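Local atomic coordinates of methyltransferase domain-containing protein (PDB entry 7CLU), a protein that probably transfers a methyl group from S-adenosyl-L-methionine to a hydroxyl of a substrate in the prodigiosin biosynthetic pathway, working as an O-methyltransferase. Residues Lys28-Arg34 with Arg81-Asp87. Residue numbers count along the deposited sequence, not the author numbering.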
loop_
_atom_site.group_PDB
_atom_site.type_symbol
_atom_site.label_atom_id
_atom_site.label_comp_id
_atom_site.label_asym_id
_atom_site.label_seq_id
_atom_site.Cartn_x
_atom_site.Cartn_y
_atom_site.Cartn_z
ATOM N N LYS A 28 4.076 -3.061 18.322
ATOM C CA LYS A 28 5.109 -4.003 18.741
ATOM C C LYS A 28 4.514 -5.389 18.976
ATOM O O LYS A 28 4.851 -6.084 19.936
ATOM C CB LYS A 28 5.847 -3.493 19.980
ATOM C CG LYS A 28 6.651 -2.229 19.725
ATOM C CD LYS A 28 7.012 -1.531 21.024
ATOM C CE LYS A 28 7.971 -0.366 20.780
ATOM N NZ LYS A 28 8.937 -0.662 19.686
ATOM N N LEU A 29 3.615 -5.792 18.077
ATOM C CA LEU A 29 2.862 -7.024 18.267
ATOM C C LEU A 29 3.777 -8.237 18.240
ATOM O O LEU A 29 3.641 -9.146 19.066
ATOM C CB LEU A 29 1.779 -7.133 17.190
ATOM C CG LEU A 29 0.974 -8.437 17.093
ATOM C CD1 LEU A 29 -0.455 -8.141 16.630
ATOM C CD2 LEU A 29 1.630 -9.408 16.155
ATOM N N PHE A 30 4.709 -8.277 17.291
ATOM C CA PHE A 30 5.589 -9.426 17.198
ATOM C C PHE A 30 6.483 -9.563 18.422
ATOM O O PHE A 30 6.990 -10.656 18.677
ATOM C CB PHE A 30 6.419 -9.340 15.920
ATOM C CG PHE A 30 5.599 -9.045 14.703
ATOM C CD1 PHE A 30 4.824 -10.031 14.119
ATOM C CD2 PHE A 30 5.593 -7.773 14.149
ATOM C CE1 PHE A 30 4.062 -9.767 13.000
ATOM C CE2 PHE A 30 4.832 -7.495 13.031
ATOM C CZ PHE A 30 4.055 -8.493 12.452
ATOM N N ASP A 31 6.665 -8.488 19.199
ATOM C CA ASP A 31 7.456 -8.593 20.422
ATOM C C ASP A 31 6.853 -9.599 21.399
ATOM O O ASP A 31 7.590 -10.299 22.101
ATOM C CB ASP A 31 7.573 -7.223 21.092
ATOM C CG ASP A 31 8.542 -6.287 20.369
ATOM O OD1 ASP A 31 9.316 -6.750 19.497
ATOM O OD2 ASP A 31 8.528 -5.082 20.696
ATOM N N GLN A 32 5.525 -9.687 21.449
ATOM C CA GLN A 32 4.823 -10.569 22.379
ATOM C C GLN A 32 5.031 -12.041 22.082
ATOM O O GLN A 32 4.633 -12.884 22.900
ATOM C CB GLN A 32 3.329 -10.259 22.362
ATOM C CG GLN A 32 3.016 -8.776 22.431
ATOM C CD GLN A 32 3.853 -8.062 23.483
ATOM O OE1 GLN A 32 3.884 -8.470 24.649
ATOM N NE2 GLN A 32 4.548 -7.001 23.071
ATOM N N LEU A 33 5.633 -12.374 20.942
ATOM C CA LEU A 33 5.891 -13.753 20.562
ATOM C C LEU A 33 7.373 -14.086 20.514
ATOM O O LEU A 33 7.738 -15.165 20.038
ATOM C CB LEU A 33 5.258 -14.056 19.206
ATOM C CG LEU A 33 3.739 -13.892 19.102
ATOM C CD1 LEU A 33 3.292 -14.048 17.652
ATOM C CD2 LEU A 33 3.004 -14.889 20.022
ATOM N N ARG A 34 8.231 -13.173 20.964
ATOM C CA ARG A 34 9.695 -13.416 20.854
ATOM C C ARG A 34 10.140 -14.579 21.746
ATOM O O ARG A 34 11.151 -15.213 21.411
ATOM C CB ARG A 34 10.472 -12.147 21.215
ATOM C CG ARG A 34 10.756 -11.997 22.702
ATOM C CD ARG A 34 10.869 -10.550 23.136
ATOM N NE ARG A 34 12.245 -10.084 23.161
ATOM C CZ ARG A 34 13.028 -10.100 24.233
ATOM N NH1 ARG A 34 14.265 -9.648 24.152
ATOM N NH2 ARG A 34 12.575 -10.568 25.381
ATOM N N ARG A 81 12.320 -12.989 12.601
ATOM C CA ARG A 81 12.739 -12.328 13.835
ATOM C C ARG A 81 13.620 -11.115 13.554
ATOM O O ARG A 81 13.493 -10.080 14.217
ATOM C CB ARG A 81 13.495 -13.321 14.726
ATOM C CG ARG A 81 12.645 -14.491 15.188
ATOM C CD ARG A 81 13.422 -15.463 16.094
ATOM N NE ARG A 81 12.474 -16.258 16.874
ATOM C CZ ARG A 81 12.050 -15.929 18.091
ATOM N NH1 ARG A 81 11.158 -16.699 18.700
ATOM N NH2 ARG A 81 12.523 -14.838 18.697
ATOM N N ALA A 82 14.515 -11.230 12.578
ATOM C CA ALA A 82 15.528 -10.204 12.374
ATOM C C ALA A 82 14.908 -8.873 11.970
ATOM O O ALA A 82 15.496 -7.817 12.234
ATOM C CB ALA A 82 16.536 -10.669 11.325
ATOM N N PHE A 83 13.711 -8.887 11.367
ATOM C CA PHE A 83 13.103 -7.640 10.928
ATOM C C PHE A 83 11.759 -7.310 11.574
ATOM O O PHE A 83 11.285 -6.184 11.398
ATOM C CB PHE A 83 12.969 -7.615 9.392
ATOM C CG PHE A 83 12.145 -8.735 8.808
ATOM C CD1 PHE A 83 10.760 -8.604 8.662
ATOM C CD2 PHE A 83 12.754 -9.885 8.348
ATOM C CE1 PHE A 83 10.003 -9.626 8.093
ATOM C CE2 PHE A 83 12.017 -10.909 7.788
ATOM C CZ PHE A 83 10.625 -10.776 7.654
ATOM N N LEU A 84 11.154 -8.219 12.348
ATOM C CA LEU A 84 9.892 -7.926 13.020
ATOM C C LEU A 84 10.031 -7.664 14.515
ATOM O O LEU A 84 9.087 -7.156 15.125
ATOM C CB LEU A 84 8.879 -9.068 12.825
ATOM C CG LEU A 84 8.457 -9.344 11.386
ATOM C CD1 LEU A 84 7.332 -10.382 11.335
ATOM C CD2 LEU A 84 8.025 -8.042 10.767
ATOM N N LEU A 85 11.155 -8.009 15.122
ATOM C CA LEU A 85 11.377 -7.757 16.542
ATOM C C LEU A 85 12.081 -6.417 16.719
ATOM O O LEU A 85 13.020 -6.098 15.985
ATOM C CB LEU A 85 12.220 -8.880 17.155
ATOM C CG LEU A 85 11.496 -10.232 17.279
ATOM C CD1 LEU A 85 12.462 -11.325 17.717
ATOM C CD2 LEU A 85 10.326 -10.109 18.234
ATOM N N SER A 86 11.642 -5.652 17.719
ATOM C CA SER A 86 12.054 -4.258 17.826
ATOM C C SER A 86 13.471 -4.075 18.361
ATOM O O SER A 86 13.994 -2.954 18.297
ATOM C CB SER A 86 11.064 -3.488 18.694
ATOM O OG SER A 86 11.079 -3.960 20.016
ATOM N N ASP A 87 14.110 -5.128 18.867
ATOM C CA ASP A 87 15.488 -5.041 19.317
ATOM C C ASP A 87 16.455 -5.647 18.319
ATOM O O ASP A 87 17.669 -5.580 18.532
ATOM C CB ASP A 87 15.655 -5.726 20.668
ATOM C CG ASP A 87 15.538 -7.237 20.568
ATOM O OD1 ASP A 87 14.719 -7.726 19.754
ATOM O OD2 ASP A 87 16.273 -7.935 21.297
HETATM O O HOH W 1 7.728 -6.291 16.954
#
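Hydrogen bonds made by side chains, over a small apolar base, join the 3-10 turn 30-33, which follows helix 15-26, to the short helix 81-84 and its exit. Asp-31 CA lies 5.6 Å from Leu-85 CA, and Asp-31 is the hub. Its forked carboxylate accepts two bonds: Ser-86 N reaches Asp-31 OD1 at 3.1 Å and Ser-86 OG donates to Asp-31 OD2 at 2.9 Å. Serine suits the spot because its short side chain puts a hydroxyl beside its own backbone amide, one donor for each carboxylate oxygen. A water bridges Leu-84 O and, weakly, Asp-31 OD1. On the buried side, Leu-84 CD1 sits over one face of the Phe-30 ring, 3.7 Å from its centroid, a CH-pi contact; both side chains also pack on Leu-25 of helix 15-26, and Phe-30 reaches Leu-61 of helix 51-63. Both segments lie in the helical, winged-helix-like dimerisation domain of class II O-methyltransferases, away from the S-adenosyl-L-homocysteine site and the predicted catalytic base, and Phe-83 touches Thr-4 of the second subunit. The long reach of Arg-81 lets NH1 and NH2 both donate to Arg-34 O, each at 3.1 Å. Branched Leu-85 fills the space between the Asp-31 and Arg-81 hydrogen bonds, with CD2 3.4 Å from Phe-30 O and 3.6 Å from Arg-34 CB. Between exposed side chains, Arg-34 NH1 and Asp-87 OD2 form a long salt bridge of 3.9 Å.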